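Local coordinates for polyguluronate lyase (Corynebacterium sp., PDB 1UAI), which probably depolymerises alginate by cleaving its poly(alpha-L-guluronate) stretches in a lyase reaction, using a jellyroll beta-sandwich scaffold, at residues C4-Q9 against T38-P43; Q55-V60 against S209-V214; T133-T138 against S150-N155; G167-Y172 against I181-S186. One frame throughout, in Å; residues are numbered along the deposited sequence.

Contact 1 (C4-Q9 against T38-P43)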
loop_
_atom_site.group_PDB
_atom_site.type_symbol
_atom_site.label_atom_id
_atom_site.label_comp_id
_atom_site.label_asym_id
_atom_site.label_seq_id
_atom_site.Cartn_x
_atom_site.Cartn_y
_atom_site.Cartn_z
ATOM N N CYS A 4 6.618 7.396 19.276
ATOM C CA CYS A 4 5.258 6.877 19.249
ATOM C C CYS A 4 4.143 7.855 18.897
ATOM O O CYS A 4 2.975 7.474 18.894
ATOM C CB CYS A 4 4.933 6.249 20.607
ATOM S SG CYS A 4 6.249 5.212 21.324
ATOM N N ASP A 5 4.485 9.101 18.590
ATOM C CA ASP A 5 3.455 10.091 18.288
ATOM C C ASP A 5 3.031 10.226 16.829
ATOM O O ASP A 5 1.850 10.427 16.545
ATOM C CB ASP A 5 3.878 11.467 18.813
ATOM C CG ASP A 5 4.124 11.472 20.310
ATOM O OD1 ASP A 5 3.386 10.777 21.039
ATOM O OD2 ASP A 5 5.046 12.182 20.757
ATOM N N TYR A 6 3.980 10.114 15.905
ATOM C CA TYR A 6 3.667 10.267 14.486
ATOM C C TYR A 6 4.245 9.160 13.624
ATOM O O TYR A 6 5.343 8.672 13.882
ATOM C CB TYR A 6 4.223 11.595 13.963
ATOM C CG TYR A 6 3.775 12.805 14.739
ATOM C CD1 TYR A 6 2.445 13.214 14.719
ATOM C CD2 TYR A 6 4.680 13.543 15.498
ATOM C CE1 TYR A 6 2.023 14.327 15.434
ATOM C CE2 TYR A 6 4.271 14.661 16.220
ATOM C CZ TYR A 6 2.940 15.045 16.181
ATOM O OH TYR A 6 2.526 16.154 16.882
ATOM N N PRO A 7 3.508 8.744 12.581
ATOM C CA PRO A 7 4.020 7.690 11.702
ATOM C C PRO A 7 5.416 8.044 11.178
ATOM O O PRO A 7 6.249 7.163 10.970
ATOM C CB PRO A 7 2.976 7.649 10.594
ATOM C CG PRO A 7 1.711 7.862 11.361
ATOM C CD PRO A 7 2.079 8.998 12.311
ATOM N N ALA A 8 5.667 9.337 10.982
ATOM C CA ALA A 8 6.956 9.808 10.477
ATOM C C ALA A 8 8.121 9.536 11.428
ATOM O O ALA A 8 9.279 9.735 11.063
ATOM C CB ALA A 8 6.876 11.300 10.161
ATOM N N GLN A 9 7.817 9.099 12.646
ATOM C CA GLN A 9 8.860 8.781 13.618
ATOM C C GLN A 9 9.195 7.290 13.562
ATOM O O GLN A 9 10.209 6.855 14.104
ATOM C CB GLN A 9 8.411 9.145 15.037
ATOM C CG GLN A 9 8.112 10.620 15.239
ATOM C CD GLN A 9 7.598 10.930 16.630
ATOM O OE1 GLN A 9 6.728 10.236 17.150
ATOM N NE2 GLN A 9 8.126 11.990 17.236
ATOM N N THR A 38 4.650 15.680 11.006
ATOM C CA THR A 38 3.991 15.703 12.307
ATOM C C THR A 38 2.483 15.544 12.141
ATOM O O THR A 38 1.697 16.224 12.797
ATOM C CB THR A 38 4.307 17.007 13.089
ATOM O OG1 THR A 38 4.041 18.150 12.267
ATOM C CG2 THR A 38 5.767 17.027 13.518
ATOM N N PHE A 39 2.090 14.624 11.264
ATOM C CA PHE A 39 0.684 14.354 10.993
ATOM C C PHE A 39 0.255 12.955 11.408
ATOM O O PHE A 39 0.983 11.979 11.210
ATOM C CB PHE A 39 0.379 14.507 9.500
ATOM C CG PHE A 39 -1.033 14.131 9.137
ATOM C CD1 PHE A 39 -2.093 14.963 9.483
ATOM C CD2 PHE A 39 -1.311 12.923 8.500
ATOM C CE1 PHE A 39 -3.408 14.600 9.207
ATOM C CE2 PHE A 39 -2.625 12.550 8.219
ATOM C CZ PHE A 39 -3.675 13.392 8.574
ATOM N N ALA A 40 -0.941 12.871 11.974
ATOM C CA ALA A 40 -1.525 11.601 12.377
ATOM C C ALA A 40 -3.031 11.791 12.454
ATOM O O ALA A 40 -3.509 12.879 12.775
ATOM C CB ALA A 40 -0.986 11.161 13.734
ATOM N N THR A 41 -3.778 10.745 12.127
ATOM C CA THR A 41 -5.230 10.796 12.210
ATOM C C THR A 41 -5.725 9.394 12.550
ATOM O O THR A 41 -5.774 8.505 11.700
ATOM C CB THR A 41 -5.871 11.315 10.894
ATOM O OG1 THR A 41 -7.295 11.368 11.051
ATOM C CG2 THR A 41 -5.515 10.423 9.712
ATOM N N ALA A 42 -6.068 9.203 13.818
ATOM C CA ALA A 42 -6.539 7.914 14.307
ATOM C C ALA A 42 -7.966 7.639 13.857
ATOM O O ALA A 42 -8.810 8.535 13.863
ATOM C CB ALA A 42 -6.456 7.875 15.831
ATOM N N PRO A 43 -8.267 6.385 13.486
ATOM C CA PRO A 43 -7.387 5.210 13.455
ATOM C C PRO A 43 -6.805 4.925 12.069
ATOM O O PRO A 43 -6.097 3.936 11.882
ATOM C CB PRO A 43 -8.326 4.097 13.882
ATOM C CG PRO A 43 -9.578 4.469 13.129
ATOM C CD PRO A 43 -9.678 5.973 13.354
HETATM O O HOH W 1 3.514 11.237 10.365
#
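Thr38 sets its CA over the centre of the Tyr6 ring. This CA stands 3.7 Å from the centroid of the Tyr6 ring and 7° off the ring normal, a CH-pi contact over the face. To one side of that point the methyl CG2 of Thr38 comes within 3.9 Å of Tyr6 CE2; on the other half of the ring Thr38 O approaches Tyr6 CE1 to 3.3 Å. The ring thus meets both the main chain of Thr38 (CA, C and O) and its methyl. Ala40 CB sits at the ring's edge, near its plane, and also touches Pro7 CD at 4.0 Å, so the methyl is shared by two side chains.

Both segments are loops of the jellyroll beta-sandwich: 4-9 leads into strand 16-20, while 38-43 carries the chain from strand 27-31 of one sheet to strand 45-47 at the border of the other. A water bridges their backbones, accepting from Ala8 N at 2.9 Å and donating to Phe39 O at 2.8 Å.

Further out, the ring is positioned by its own segment. With CG anti to the carbonyl carbon (chi1 -55°), Tyr6 sets its ring between Thr38 and Asp5, whose CB lies against the opposite face, offset toward the rim. Gln9 folds back so that its OE1 accepts two backbone donors, Asp5 N at 2.9 Å and Tyr6 N at 3.0 Å; the latter stands 51° out of the amide's carbonyl plane. Cys4, just upstream, is tied by a disulfide to Cys51, while on the second loop Phe39 and Thr41 rest on Leu20 of strand 16-20.

Contact 2 (Q55-V60 against S209-V214)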
loop_
_atom_site.group_PDB
_atom_site.type_symbol
_atom_site.label_atom_id
_atom_site.label_comp_id
_atom_site.label_asym_id
_atom_site.label_seq_id
_atom_site.Cartn_x
_atom_site.Cartn_y
_atom_site.Cartn_z
ATOM N N GLN A 55 0.112 2.076 11.502
ATOM C CA GLN A 55 -1.185 1.467 11.254
ATOM C C GLN A 55 -1.925 2.241 10.167
ATOM O O GLN A 55 -2.100 3.458 10.274
ATOM C CB GLN A 55 -2.012 1.476 12.542
ATOM C CG GLN A 55 -3.480 1.120 12.365
ATOM C CD GLN A 55 -4.213 1.080 13.688
ATOM O OE1 GLN A 55 -3.858 0.306 14.576
ATOM N NE2 GLN A 55 -5.234 1.919 13.834
ATOM N N PHE A 56 -2.336 1.525 9.123
ATOM C CA PHE A 56 -3.099 2.094 8.014
ATOM C C PHE A 56 -4.442 1.374 8.023
ATOM O O PHE A 56 -4.485 0.142 7.973
ATOM C CB PHE A 56 -2.424 1.810 6.673
ATOM C CG PHE A 56 -1.123 2.527 6.471
ATOM C CD1 PHE A 56 -1.091 3.780 5.868
ATOM C CD2 PHE A 56 0.076 1.927 6.837
ATOM C CE1 PHE A 56 0.121 4.423 5.626
ATOM C CE2 PHE A 56 1.294 2.561 6.601
ATOM C CZ PHE A 56 1.316 3.812 5.991
ATOM N N ARG A 57 -5.533 2.129 8.087
ATOM C CA ARG A 57 -6.861 1.529 8.098
ATOM C C ARG A 57 -7.789 2.254 7.137
ATOM O O ARG A 57 -7.791 3.483 7.077
ATOM C CB ARG A 57 -7.460 1.571 9.510
ATOM C CG ARG A 57 -8.840 0.922 9.608
ATOM C CD ARG A 57 -9.463 1.061 10.994
ATOM N NE ARG A 57 -8.657 0.421 12.029
ATOM C CZ ARG A 57 -9.009 0.347 13.308
ATOM N NH1 ARG A 57 -10.160 0.873 13.710
ATOM N NH2 ARG A 57 -8.210 -0.245 14.186
ATOM N N ALA A 58 -8.564 1.484 6.377
ATOM C CA ALA A 58 -9.531 2.037 5.436
ATOM C C ALA A 58 -10.790 1.176 5.485
ATOM O O ALA A 58 -10.759 -0.012 5.154
ATOM C CB ALA A 58 -8.956 2.062 4.023
ATOM N N ALA A 59 -11.892 1.787 5.913
ATOM C CA ALA A 59 -13.176 1.101 6.028
ATOM C C ALA A 59 -13.937 1.129 4.708
ATOM O O ALA A 59 -13.697 1.985 3.862
ATOM C CB ALA A 59 -14.009 1.740 7.132
ATOM N N VAL A 60 -14.874 0.200 4.548
ATOM C CA VAL A 60 -15.638 0.100 3.310
ATOM C C VAL A 60 -16.460 1.334 2.954
ATOM O O VAL A 60 -16.808 1.532 1.790
ATOM C CB VAL A 60 -16.571 -1.137 3.328
ATOM C CG1 VAL A 60 -15.748 -2.396 3.569
ATOM C CG2 VAL A 60 -17.648 -0.981 4.396
ATOM N N SER A 209 -16.584 0.335 11.014
ATOM C CA SER A 209 -16.093 -0.802 11.794
ATOM C C SER A 209 -15.850 -2.022 10.899
ATOM O O SER A 209 -15.407 -3.071 11.369
ATOM C CB SER A 209 -17.093 -1.164 12.896
ATOM O OG SER A 209 -18.319 -1.603 12.344
ATOM N N ASN A 210 -16.156 -1.867 9.614
ATOM C CA ASN A 210 -15.974 -2.911 8.601
ATOM C C ASN A 210 -14.797 -2.388 7.786
ATOM O O ASN A 210 -14.967 -1.514 6.935
ATOM C CB ASN A 210 -17.241 -3.002 7.748
ATOM C CG ASN A 210 -17.159 -4.068 6.681
ATOM O OD1 ASN A 210 -16.136 -4.736 6.525
ATOM N ND2 ASN A 210 -18.240 -4.231 5.930
ATOM N N TYR A 211 -13.607 -2.932 8.031
ATOM C CA TYR A 211 -12.422 -2.389 7.384
ATOM C C TYR A 211 -11.252 -3.316 7.118
ATOM O O TYR A 211 -11.180 -4.442 7.612
ATOM C CB TYR A 211 -11.906 -1.238 8.253
ATOM C CG TYR A 211 -11.476 -1.689 9.645
ATOM C CD1 TYR A 211 -10.199 -2.210 9.876
ATOM C CD2 TYR A 211 -12.357 -1.617 10.726
ATOM C CE1 TYR A 211 -9.810 -2.642 11.149
ATOM C CE2 TYR A 211 -11.980 -2.050 12.000
ATOM C CZ TYR A 211 -10.707 -2.559 12.205
ATOM O OH TYR A 211 -10.334 -2.973 13.465
ATOM N N GLY A 212 -10.328 -2.787 6.324
ATOM C CA GLY A 212 -9.094 -3.473 6.025
ATOM C C GLY A 212 -8.029 -2.672 6.757
ATOM O O GLY A 212 -8.128 -1.444 6.863
ATOM N N GLN A 213 -7.023 -3.355 7.289
ATOM C CA GLN A 213 -5.945 -2.681 7.999
ATOM C C GLN A 213 -4.627 -3.391 7.761
ATOM O O GLN A 213 -4.566 -4.622 7.735
ATOM C CB GLN A 213 -6.224 -2.633 9.504
ATOM C CG GLN A 213 -5.083 -2.026 10.317
ATOM C CD GLN A 213 -5.428 -1.883 11.785
ATOM O OE1 GLN A 213 -6.376 -1.186 12.143
ATOM N NE2 GLN A 213 -4.659 -2.542 12.642
ATOM N N VAL A 214 -3.581 -2.592 7.585
ATOM C CA VAL A 214 -2.230 -3.082 7.361
ATOM C C VAL A 214 -1.286 -2.317 8.288
ATOM O O VAL A 214 -1.473 -1.123 8.523
ATOM C CB VAL A 214 -1.775 -2.828 5.899
ATOM C CG1 VAL A 214 -0.300 -3.154 5.739
ATOM C CG2 VAL A 214 -2.609 -3.657 4.941
HETATM O O HOH W 2 -5.891 -2.163 15.320
#
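Arg57, Tyr211 and Gln213 interlock on one face of an antiparallel strand pair. The guanidinium of Arg57 lies flat on the Tyr211 ring, planes 8° apart, with CZ of Arg57 4.0 Å from the ring centroid in an off-centre cation-pi contact. Arg57 CD sits more squarely over the same face, 3.6 Å from the centroid of Tyr211. The arginine chain is extended as far as CD, and a bend at chi3 (-61°) then places NE. Both NE and NH2 of Arg57 grip one atom side-on, OE1 of Gln213, at 2.8 and 2.9 Å, and this acceptor lies in the guanidinium plane. Over the Gln213 amide stacks that of Gln55, whose CD is 3.5 Å from Gln213 OE1 and whose NE2 bonds to Pro43 O.

Beneath these groups strands 55-59 and 211-214 run at 168° to each other. Phe56 with Val214 and Ala58 with Gly212 are hydrogen-bonded pairs, and Phe56 and Val214 turn to the other face, against Ala194, in the interior of the jellyroll sandwich.

Within the contact the cation meets a ring and an amide, both neutral. Its charge would polarise the Gln213 amide, plausibly making NE2 a stronger donor to its own partners, Asn104 OD1 and a water 3.0 Å from Gln213 NE2 that also links to Gln55 OE1.

Contact 3 (T133-T138 against S150-N155)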
loop_
_atom_site.group_PDB
_atom_site.type_symbol
_atom_site.label_atom_id
_atom_site.label_comp_id
_atom_site.label_asym_id
_atom_site.label_seq_id
_atom_site.Cartn_x
_atom_site.Cartn_y
_atom_site.Cartn_z
ATOM N N THR A 133 -7.164 -15.891 3.409
ATOM C CA THR A 133 -5.856 -16.349 3.862
ATOM C C THR A 133 -4.954 -16.602 2.655
ATOM O O THR A 133 -3.868 -17.162 2.790
ATOM C CB THR A 133 -5.943 -17.651 4.698
ATOM O OG1 THR A 133 -6.452 -18.715 3.888
ATOM C CG2 THR A 133 -6.856 -17.451 5.895
ATOM N N SER A 134 -5.408 -16.184 1.476
ATOM C CA SER A 134 -4.632 -16.368 0.258
ATOM C C SER A 134 -3.998 -15.063 -0.187
ATOM O O SER A 134 -4.691 -14.118 -0.565
ATOM C CB SER A 134 -5.513 -16.929 -0.861
ATOM O OG SER A 134 -5.869 -18.274 -0.596
ATOM N N LEU A 135 -2.672 -15.025 -0.120
ATOM C CA LEU A 135 -1.900 -13.855 -0.516
ATOM C C LEU A 135 -1.400 -14.063 -1.940
ATOM O O LEU A 135 -0.793 -15.090 -2.248
ATOM C CB LEU A 135 -0.711 -13.669 0.428
ATOM C CG LEU A 135 0.250 -12.527 0.097
ATOM C CD1 LEU A 135 -0.484 -11.193 0.136
ATOM C CD2 LEU A 135 1.401 -12.540 1.086
ATOM N N TYR A 136 -1.658 -13.081 -2.798
ATOM C CA TYR A 136 -1.258 -13.143 -4.198
ATOM C C TYR A 136 -0.386 -11.980 -4.621
ATOM O O TYR A 136 -0.398 -10.914 -4.002
ATOM C CB TYR A 136 -2.479 -13.062 -5.113
ATOM C CG TYR A 136 -3.523 -14.119 -4.915
ATOM C CD1 TYR A 136 -3.497 -15.294 -5.655
ATOM C CD2 TYR A 136 -4.562 -13.932 -4.004
ATOM C CE1 TYR A 136 -4.484 -16.259 -5.502
ATOM C CE2 TYR A 136 -5.550 -14.890 -3.840
ATOM C CZ TYR A 136 -5.507 -16.049 -4.592
ATOM O OH TYR A 136 -6.498 -16.993 -4.440
ATOM N N ILE A 137 0.363 -12.215 -5.693
ATOM C CA ILE A 137 1.133 -11.168 -6.345
ATOM C C ILE A 137 0.330 -11.080 -7.641
ATOM O O ILE A 137 0.177 -12.074 -8.362
ATOM C CB ILE A 137 2.579 -11.564 -6.689
ATOM C CG1 ILE A 137 3.364 -11.862 -5.411
ATOM C CG2 ILE A 137 3.237 -10.435 -7.490
ATOM C CD1 ILE A 137 3.340 -10.751 -4.402
ATOM N N THR A 138 -0.214 -9.904 -7.919
ATOM C CA THR A 138 -1.035 -9.712 -9.102
ATOM C C THR A 138 -0.225 -9.280 -10.315
ATOM O O THR A 138 0.967 -8.996 -10.218
ATOM C CB THR A 138 -2.094 -8.636 -8.844
ATOM O OG1 THR A 138 -1.443 -7.367 -8.711
ATOM C CG2 THR A 138 -2.866 -8.938 -7.562
ATOM N N SER A 150 -1.637 -19.922 0.571
ATOM C CA SER A 150 -3.061 -19.993 0.877
ATOM C C SER A 150 -3.188 -20.088 2.394
ATOM O O SER A 150 -4.280 -20.287 2.929
ATOM C CB SER A 150 -3.681 -21.234 0.233
ATOM O OG SER A 150 -3.042 -22.414 0.692
ATOM N N ASP A 151 -2.061 -19.925 3.079
ATOM C CA ASP A 151 -2.021 -20.026 4.528
ATOM C C ASP A 151 -1.462 -18.771 5.200
ATOM O O ASP A 151 -0.690 -18.862 6.158
ATOM C CB ASP A 151 -1.196 -21.269 4.902
ATOM C CG ASP A 151 -1.297 -21.638 6.371
ATOM O OD1 ASP A 151 -2.374 -21.457 6.974
ATOM O OD2 ASP A 151 -0.292 -22.138 6.919
ATOM N N TYR A 152 -1.840 -17.596 4.697
ATOM C CA TYR A 152 -1.386 -16.352 5.310
ATOM C C TYR A 152 -2.244 -16.115 6.545
ATOM O O TYR A 152 -3.473 -16.069 6.461
ATOM C CB TYR A 152 -1.536 -15.145 4.380
ATOM C CG TYR A 152 -1.121 -13.876 5.089
ATOM C CD1 TYR A 152 0.229 -13.575 5.284
ATOM C CD2 TYR A 152 -2.072 -13.050 5.692
ATOM C CE1 TYR A 152 0.621 -12.495 6.070
ATOM C CE2 TYR A 152 -1.689 -11.969 6.484
ATOM C CZ TYR A 152 -0.345 -11.702 6.672
ATOM O OH TYR A 152 0.026 -10.663 7.495
ATOM N N LYS A 153 -1.588 -15.946 7.684
ATOM C CA LYS A 153 -2.283 -15.734 8.944
ATOM C C LYS A 153 -2.241 -14.266 9.341
ATOM O O LYS A 153 -1.173 -13.657 9.384
ATOM C CB LYS A 153 -1.642 -16.616 10.016
ATOM C CG LYS A 153 -1.652 -18.084 9.607
ATOM C CD LYS A 153 -0.801 -18.963 10.502
ATOM C CE LYS A 153 -0.842 -20.405 10.012
ATOM N NZ LYS A 153 0.025 -21.307 10.813
ATOM N N LEU A 154 -3.410 -13.696 9.613
ATOM C CA LEU A 154 -3.487 -12.294 9.992
ATOM C C LEU A 154 -2.494 -11.951 11.094
ATOM O O LEU A 154 -2.267 -12.733 12.022
ATOM C CB LEU A 154 -4.906 -11.930 10.439
ATOM C CG LEU A 154 -5.987 -11.911 9.353
ATOM C CD1 LEU A 154 -7.318 -11.520 9.975
ATOM C CD2 LEU A 154 -5.606 -10.930 8.253
ATOM N N ASN A 155 -1.900 -10.771 10.950
ATOM C CA ASN A 155 -0.922 -10.223 11.881
ATOM C C ASN A 155 0.480 -10.795 11.749
ATOM O O ASN A 155 1.359 -10.486 12.551
ATOM C CB ASN A 155 -1.427 -10.354 13.319
ATOM C CG ASN A 155 -2.760 -9.668 13.515
ATOM O OD1 ASN A 155 -2.964 -8.547 13.046
ATOM N ND2 ASN A 155 -3.678 -10.336 14.200
#
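Thr133 is tied to the segment 150-155 by two hydrogen bonds, one from its side chain and one to its backbone. Its hydroxyl OG1 donates to Ser150 O at 2.8 Å, approaching from above the carbonyl plane, 43° out of it. OG1 lies between the backbone N and the carbonyl carbon of its own residue (chi1 63°), which turns the hydroxyl to that carbonyl. In return Thr133 O accepts the N-H of Tyr152 at 2.8 Å, a fairly straight bond (161° at the hydrogen). The two bonds bracket Asp151 and bring the carbonyl oxygens Thr133 O and Ser150 O to 3.2 Å, two acceptors whose mutual repulsion the two donors probably ease.

Round this polar centre the packing is light. Thr133 CB lies 3.4 Å from Tyr152 O, and the Ser134 hydroxyl OG rests 3.6 Å from Ser150 CA. On the inward side Leu135 CB meets Tyr152 CB at 4.3 Å, so the leucine lies beside the root of the tyrosine.

The phenol then leads away from the contact into the protein. Its OH is held by Thr156 O and Phe103 N, and its ring meets Phe103 edge-to-face. Strand 134-139 is paired with 124-131 and 144-149 in one sheet, and 150-155 is the chain that leaves this sheet for strand 158-165 of the other. Leu135 reaches Phe103 and Tyr173 of that second sheet, so the contact lies where the chain passes from one layer of the jellyroll to the other.

Contact 4 (G167-Y172 against I181-S186)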
loop_
_atom_site.group_PDB
_atom_site.type_symbol
_atom_site.label_atom_id
_atom_site.label_comp_id
_atom_site.label_asym_id
_atom_site.label_seq_id
_atom_site.Cartn_x
_atom_site.Cartn_y
_atom_site.Cartn_z
ATOM N N GLY A 167 13.402 -4.014 -17.912
ATOM C CA GLY A 167 12.076 -4.345 -18.404
ATOM C C GLY A 167 11.432 -5.525 -17.704
ATOM O O GLY A 167 10.521 -6.154 -18.245
ATOM N N LYS A 168 11.902 -5.827 -16.499
ATOM C CA LYS A 168 11.366 -6.942 -15.728
ATOM C C LYS A 168 11.147 -6.548 -14.275
ATOM O O LYS A 168 11.923 -5.781 -13.708
ATOM C CB LYS A 168 12.333 -8.131 -15.766
ATOM C CG LYS A 168 12.642 -8.666 -17.155
ATOM C CD LYS A 168 11.440 -9.360 -17.765
ATOM C CE LYS A 168 11.798 -9.997 -19.098
ATOM N NZ LYS A 168 10.652 -10.730 -19.700
ATOM N N ILE A 169 10.087 -7.083 -13.681
ATOM C CA ILE A 169 9.783 -6.830 -12.280
ATOM C C ILE A 169 9.924 -8.157 -11.537
ATOM O O ILE A 169 9.221 -9.120 -11.844
ATOM C CB ILE A 169 8.335 -6.328 -12.080
ATOM C CG1 ILE A 169 8.104 -5.030 -12.860
ATOM C CG2 ILE A 169 8.069 -6.117 -10.591
ATOM C CD1 ILE A 169 6.655 -4.564 -12.850
ATOM N N LYS A 170 10.847 -8.210 -10.585
ATOM C CA LYS A 170 11.055 -9.405 -9.774
ATOM C C LYS A 170 10.363 -9.127 -8.444
ATOM O O LYS A 170 10.632 -8.106 -7.812
ATOM C CB LYS A 170 12.547 -9.636 -9.536
ATOM C CG LYS A 170 13.362 -9.894 -10.790
ATOM C CD LYS A 170 13.093 -11.274 -11.352
ATOM C CE LYS A 170 14.064 -11.611 -12.471
ATOM N NZ LYS A 170 13.910 -13.025 -12.913
ATOM N N VAL A 171 9.477 -10.026 -8.025
ATOM C CA VAL A 171 8.742 -9.846 -6.776
ATOM C C VAL A 171 9.097 -10.956 -5.794
ATOM O O VAL A 171 8.985 -12.140 -6.117
ATOM C CB VAL A 171 7.220 -9.844 -7.028
ATOM C CG1 VAL A 171 6.491 -9.375 -5.780
ATOM C CG2 VAL A 171 6.890 -8.946 -8.212
ATOM N N TYR A 172 9.516 -10.560 -4.595
ATOM C CA TYR A 172 9.939 -11.494 -3.555
ATOM C C TYR A 172 9.059 -11.462 -2.311
ATOM O O TYR A 172 8.493 -10.426 -1.960
ATOM C CB TYR A 172 11.372 -11.169 -3.119
ATOM C CG TYR A 172 12.384 -11.173 -4.235
ATOM C CD1 TYR A 172 13.198 -12.280 -4.458
ATOM C CD2 TYR A 172 12.527 -10.068 -5.074
ATOM C CE1 TYR A 172 14.131 -12.291 -5.491
ATOM C CE2 TYR A 172 13.455 -10.067 -6.109
ATOM C CZ TYR A 172 14.253 -11.182 -6.312
ATOM O OH TYR A 172 15.164 -11.195 -7.342
ATOM N N ILE A 181 7.697 -10.432 -13.814
ATOM C CA ILE A 181 6.726 -9.864 -14.736
ATOM C C ILE A 181 7.365 -8.924 -15.748
ATOM O O ILE A 181 8.126 -8.031 -15.382
ATOM C CB ILE A 181 5.640 -9.095 -13.945
ATOM C CG1 ILE A 181 4.892 -10.068 -13.029
ATOM C CG2 ILE A 181 4.683 -8.394 -14.898
ATOM C CD1 ILE A 181 3.959 -9.398 -12.043
ATOM N N SER A 182 7.058 -9.135 -17.023
ATOM C CA SER A 182 7.584 -8.280 -18.080
ATOM C C SER A 182 6.839 -6.952 -18.008
ATOM O O SER A 182 5.609 -6.922 -17.976
ATOM C CB SER A 182 7.375 -8.929 -19.450
ATOM O OG SER A 182 8.123 -10.126 -19.565
ATOM N N HIS A 183 7.589 -5.857 -17.978
ATOM C CA HIS A 183 7.004 -4.525 -17.886
ATOM C C HIS A 183 8.013 -3.529 -18.445
ATOM O O HIS A 183 9.124 -3.415 -17.931
ATOM C CB HIS A 183 6.700 -4.209 -16.421
ATOM C CG HIS A 183 5.989 -2.909 -16.212
ATOM N ND1 HIS A 183 4.723 -2.666 -16.700
ATOM C CD2 HIS A 183 6.361 -1.788 -15.552
ATOM C CE1 HIS A 183 4.345 -1.450 -16.348
ATOM N NE2 HIS A 183 5.322 -0.896 -15.651
ATOM N N THR A 184 7.625 -2.799 -19.486
ATOM C CA THR A 184 8.534 -1.851 -20.122
ATOM C C THR A 184 8.093 -0.392 -20.122
ATOM O O THR A 184 8.819 0.475 -20.608
ATOM C CB THR A 184 8.802 -2.260 -21.582
ATOM O OG1 THR A 184 7.564 -2.297 -22.303
ATOM C CG2 THR A 184 9.456 -3.631 -21.636
ATOM N N SER A 185 6.913 -0.109 -19.585
ATOM C CA SER A 185 6.439 1.268 -19.560
ATOM C C SER A 185 7.155 2.065 -18.478
ATOM O O SER A 185 7.709 1.495 -17.536
ATOM C CB SER A 185 4.930 1.309 -19.311
ATOM O OG SER A 185 4.615 0.838 -18.014
ATOM N N SER A 186 7.155 3.385 -18.628
ATOM C CA SER A 186 7.770 4.270 -17.649
ATOM C C SER A 186 6.639 4.864 -16.816
ATOM O O SER A 186 5.505 4.390 -16.886
ATOM C CB SER A 186 8.560 5.379 -18.348
ATOM O OG SER A 186 9.668 4.843 -19.051
#
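Lys168 NZ donates to Ser182 OG at 2.6 Å, a short bond between side chains of a non-hydrogen-bonded antiparallel pair. The lysine bends at chi2 (-70°), which turns CD back toward the serine, and CE and NZ continue from there on an exposed face of the sheet.

Backbone bonds flank the pair. Ile169 and Ile181 exchange two of them, each 2.8 Å: Ile169 N to Ile181 O, and Ile181 N to Ile169 O. Beyond the last regular pair, His183 N reaches Gly167 O at 3.0 Å in an almost straight bond (176°). Gly167 takes a left-handed backbone conformation (phi 72°), one that glycine adopts readily, and its CA sits 3.1 Å from His183 O in a CA-H...O contact.

On the inner face Ile169 CD1 presses on His183 CB at 3.6 Å, while Ile169 CB and Ile181 CB are 4.3 Å apart. Inward, Ile169 and His183 both rest on Val125, and Ile181 on Thr126, in the opposing sheet; His183 NE2 bonds to Asn188 OD1.

Gly167 and His183 thus stand at the open end of a beta hairpin, 168-173 with 176-182, whose polar outer and aliphatic inner faces suit the border of a jellyroll sandwich sheet.

Contact 2 is the buried member of the set, contact 1 lies at the surface, and contacts 3 and 4 are partly buried. Contacts 2 and 4 belong to the same seven-stranded sheet, toward its two borders, with centres about 29 Å apart; regular backbone pairing serves both, but a stacked cation tops the first and a lysine-serine bond the second. Contacts 1 and 3 each involve a loop leading from sheet to sheet, held against an N-terminal loop by ring packing and a water, or against a strand end by direct hydrogen bonds. Pro43 of contact 1 receives Gln55 of contact 2, and Ile137 of contact 3 packs on Val171 of contact 4 across the sandwich.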